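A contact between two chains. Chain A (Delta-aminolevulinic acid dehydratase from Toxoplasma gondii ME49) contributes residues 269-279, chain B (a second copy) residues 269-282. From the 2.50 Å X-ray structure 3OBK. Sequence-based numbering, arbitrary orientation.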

# COMPACT_ATOMS: atom_id res chain seq x y z
N GLY A 269 12.88 -10.82 23.42
CA GLY A 269 11.69 -11.50 22.90
C GLY A 269 10.38 -10.77 23.08
O GLY A 269 10.03 -9.93 22.28
N LEU A 270 9.68 -11.09 24.16
CA LEU A 270 8.36 -10.53 24.41
C LEU A 270 8.35 -9.01 24.35
O LEU A 270 7.47 -8.42 23.75
CB LEU A 270 7.81 -11.00 25.76
CG LEU A 270 7.32 -12.44 25.80
CD1 LEU A 270 6.71 -12.71 27.17
CD2 LEU A 270 6.33 -12.71 24.68
N PRO A 271 9.33 -8.36 24.97
CA PRO A 271 9.29 -6.91 24.84
C PRO A 271 9.62 -6.36 23.46
O PRO A 271 9.72 -5.16 23.33
CB PRO A 271 10.32 -6.41 25.86
CG PRO A 271 10.71 -7.59 26.67
CD PRO A 271 10.42 -8.80 25.85
N TYR A 272 9.83 -7.19 22.45
CA TYR A 272 10.14 -6.68 21.10
C TYR A 272 9.23 -7.27 20.00
O TYR A 272 9.57 -7.26 18.81
CB TYR A 272 11.64 -6.87 20.83
CG TYR A 272 12.45 -6.01 21.77
CD1 TYR A 272 12.75 -4.70 21.45
CD2 TYR A 272 12.86 -6.49 23.02
CE1 TYR A 272 13.47 -3.88 22.32
CE2 TYR A 272 13.58 -5.67 23.92
CZ TYR A 272 13.87 -4.36 23.56
OH TYR A 272 14.54 -3.54 24.43
N LEU A 273 8.05 -7.74 20.41
CA LEU A 273 7.13 -8.40 19.48
C LEU A 273 6.71 -7.44 18.40
O LEU A 273 6.46 -7.84 17.29
CB LEU A 273 5.92 -9.02 20.20
CG LEU A 273 6.12 -10.18 21.23
CD1 LEU A 273 4.79 -10.69 21.80
CD2 LEU A 273 6.95 -11.33 20.64
N ASP A 274 6.68 -6.15 18.70
CA ASP A 274 6.39 -5.14 17.66
C ASP A 274 7.45 -5.12 16.56
O ASP A 274 7.12 -4.94 15.39
CB ASP A 274 6.22 -3.72 18.23
CG ASP A 274 7.44 -3.24 18.94
OD1 ASP A 274 7.92 -4.02 19.79
OD2 ASP A 274 7.93 -2.11 18.68
N VAL A 275 8.71 -5.25 16.94
CA VAL A 275 9.77 -5.24 15.96
C VAL A 275 9.74 -6.54 15.17
O VAL A 275 9.92 -6.55 13.96
CB VAL A 275 11.13 -5.06 16.66
CG1 VAL A 275 12.29 -5.12 15.63
CG2 VAL A 275 11.12 -3.77 17.42
N LEU A 276 9.50 -7.64 15.88
CA LEU A 276 9.34 -8.94 15.28
C LEU A 276 8.27 -8.90 14.21
O LEU A 276 8.52 -9.33 13.09
CB LEU A 276 9.00 -9.99 16.35
CG LEU A 276 8.82 -11.44 15.92
CD1 LEU A 276 10.10 -12.03 15.36
CD2 LEU A 276 8.35 -12.27 17.11
N ALA A 277 7.08 -8.39 14.54
CA ALA A 277 5.97 -8.35 13.57
C ALA A 277 6.30 -7.46 12.39
O ALA A 277 5.95 -7.77 11.27
CB ALA A 277 4.69 -7.90 14.20
N LYS A 278 6.97 -6.35 12.65
CA LYS A 278 7.21 -5.40 11.56
C LYS A 278 8.19 -5.99 10.56
O LYS A 278 7.95 -5.94 9.36
CB LYS A 278 7.69 -4.06 12.09
CG LYS A 278 7.99 -3.03 11.00
CD LYS A 278 6.85 -2.87 9.93
CE LYS A 278 5.98 -1.62 10.17
NZ LYS A 278 4.59 -1.82 9.58
N ILE A 279 9.26 -6.61 11.07
CA ILE A 279 10.25 -7.24 10.21
C ILE A 279 9.66 -8.45 9.50
O ILE A 279 9.95 -8.69 8.36
CB ILE A 279 11.54 -7.63 10.97
CG1 ILE A 279 12.17 -6.38 11.60
CG2 ILE A 279 12.54 -8.30 10.02
CD1 ILE A 279 12.28 -5.14 10.65
N GLY B 269 -0.10 -6.99 27.89
CA GLY B 269 0.74 -5.97 27.35
C GLY B 269 1.87 -6.47 26.51
O GLY B 269 1.81 -6.47 25.28
N LEU B 270 2.94 -6.85 27.19
CA LEU B 270 4.17 -7.16 26.54
C LEU B 270 4.01 -8.36 25.64
O LEU B 270 4.53 -8.38 24.55
CB LEU B 270 5.30 -7.39 27.54
CG LEU B 270 5.99 -6.16 28.14
CD1 LEU B 270 7.29 -6.61 28.87
CD2 LEU B 270 6.24 -5.10 27.12
N PRO B 271 3.26 -9.36 26.08
CA PRO B 271 3.11 -10.50 25.21
C PRO B 271 2.14 -10.27 24.06
O PRO B 271 1.82 -11.20 23.34
CB PRO B 271 2.56 -11.60 26.15
CG PRO B 271 2.78 -11.12 27.50
CD PRO B 271 2.78 -9.64 27.45
N TYR B 272 1.65 -9.04 23.92
CA TYR B 272 0.77 -8.69 22.82
C TYR B 272 1.24 -7.43 22.10
O TYR B 272 0.45 -6.75 21.43
CB TYR B 272 -0.64 -8.60 23.37
CG TYR B 272 -1.10 -9.98 23.87
CD1 TYR B 272 -1.72 -10.88 23.01
CD2 TYR B 272 -0.87 -10.38 25.18
CE1 TYR B 272 -2.13 -12.13 23.45
CE2 TYR B 272 -1.27 -11.63 25.62
CZ TYR B 272 -1.89 -12.50 24.76
OH TYR B 272 -2.26 -13.75 25.21
N LEU B 273 2.53 -7.11 22.18
CA LEU B 273 2.99 -5.82 21.59
C LEU B 273 2.77 -5.78 20.09
O LEU B 273 2.70 -4.70 19.55
CB LEU B 273 4.46 -5.50 21.86
CG LEU B 273 4.93 -5.13 23.26
CD1 LEU B 273 6.41 -4.73 23.20
CD2 LEU B 273 4.05 -4.08 23.91
N ASP B 274 2.71 -6.95 19.44
CA ASP B 274 2.38 -7.03 18.01
C ASP B 274 0.93 -6.59 17.64
O ASP B 274 0.71 -5.98 16.59
CB ASP B 274 2.61 -8.46 17.49
CG ASP B 274 1.82 -9.51 18.29
OD1 ASP B 274 1.88 -9.47 19.54
OD2 ASP B 274 1.18 -10.38 17.68
N VAL B 275 -0.03 -6.93 18.48
CA VAL B 275 -1.40 -6.51 18.31
C VAL B 275 -1.48 -5.03 18.58
O VAL B 275 -2.07 -4.29 17.82
CB VAL B 275 -2.34 -7.28 19.25
CG1 VAL B 275 -3.76 -6.78 19.10
CG2 VAL B 275 -2.22 -8.80 18.98
N LEU B 276 -0.86 -4.58 19.65
CA LEU B 276 -0.72 -3.13 19.91
C LEU B 276 -0.22 -2.38 18.67
O LEU B 276 -0.87 -1.42 18.21
CB LEU B 276 0.25 -2.89 21.06
CG LEU B 276 0.41 -1.46 21.58
CD1 LEU B 276 -0.97 -0.75 21.88
CD2 LEU B 276 1.35 -1.42 22.81
N ALA B 277 0.90 -2.84 18.11
CA ALA B 277 1.46 -2.23 16.91
C ALA B 277 0.54 -2.33 15.70
O ALA B 277 0.43 -1.38 14.97
CB ALA B 277 2.82 -2.84 16.59
N LYS B 278 -0.14 -3.47 15.50
CA LYS B 278 -1.02 -3.63 14.33
C LYS B 278 -2.15 -2.62 14.39
O LYS B 278 -2.38 -1.91 13.42
CB LYS B 278 -1.62 -5.06 14.21
N ILE B 279 -2.82 -2.56 15.53
CA ILE B 279 -3.94 -1.64 15.75
C ILE B 279 -3.49 -0.16 15.75
O ILE B 279 -4.21 0.72 15.29
CB ILE B 279 -4.69 -1.98 17.06
CG1 ILE B 279 -5.11 -3.46 17.10
CG2 ILE B 279 -5.90 -1.12 17.24
CD1 ILE B 279 -5.79 -3.98 15.81
N ARG B 280 -2.30 0.13 16.24
CA ARG B 280 -1.76 1.48 16.11
C ARG B 280 -1.68 1.91 14.62
O ARG B 280 -2.01 3.04 14.28
CB ARG B 280 -0.38 1.58 16.77
CG ARG B 280 0.33 2.94 16.62
CD ARG B 280 -0.56 4.03 17.10
NE ARG B 280 0.09 5.21 17.66
CZ ARG B 280 0.40 6.31 16.97
NH1 ARG B 280 0.23 6.38 15.65
NH2 ARG B 280 0.90 7.36 17.61
N GLU B 281 -1.24 0.99 13.76
CA GLU B 281 -1.07 1.25 12.33
C GLU B 281 -2.41 1.58 11.70
O GLU B 281 -2.52 2.48 10.89
CB GLU B 281 -0.50 0.01 11.63
CG GLU B 281 0.52 0.28 10.51
CD GLU B 281 1.96 0.43 11.07
OE1 GLU B 281 2.63 -0.61 11.39
OE2 GLU B 281 2.43 1.61 11.16
N LYS B 282 -3.44 0.84 12.11
CA LYS B 282 -4.75 0.94 11.51
C LYS B 282 -5.61 2.02 12.14
O LYS B 282 -6.31 2.76 11.44
CB LYS B 282 -5.46 -0.41 11.61
CG LYS B 282 -4.67 -1.57 10.95
CD LYS B 282 -4.65 -1.44 9.42
CE LYS B 282 -3.78 -2.51 8.73
NZ LYS B 282 -4.17 -2.68 7.30

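This is a near-symmetric, largely apolar contact between two copies of one protein in which the same short segment of two chains, a 3-10 turn leading into a helix, packs against itself, with a single salt bridge at its outer end. It illustrates how, in a twofold-like arrangement, copies of the same residue meet along the axis, while residues off it exchange partners reciprocally. The backbones come closest at Asp A274 and Asp B274, whose CA atoms are 4.4 Å apart; the two helices cross at 60°, their axes approaching to 7.8 Å. The CB of Ala A277 lies 3.9 Å from the CB of Asp B274, a contact repeated between Asp A274 CB and Ala B277 CB at 3.9 Å.

The leucines at 273 fill the space beside this crossing. Leu A273 CB meets Leu B273 CB at 4.2 Å, while each side chain reaches over to the opposing turn: Leu A273 CD1 is 3.4 Å from Pro B271 O, and Leu B273 CD1 is 3.3 Å from Pro A271 O. The turns add reciprocal apolar contacts, Leu A270 CD2 to Pro B271 CB and Pro A271 CG to Leu B270 CD1, both 4.2 Å. Between them, Leu A270 O and Leu B270 O stand only 3.0 Å apart; both are acceptors, so this proximity is no hydrogen bond. The aspartate carboxylates find their hydrogen bonds elsewhere in the structure.

At the periphery the symmetry can no longer be followed. Lys A278 starts sideways at its CA-to-CB bond, but its chain brings NZ to 2.9 Å from Glu B281 OE1, a salt bridge and the sole hydrogen bond across the contact. Its counterpart cannot be assessed here, because Lys B278 is not modelled beyond CB and the chain A stretch ends before the counterpart of Glu B281.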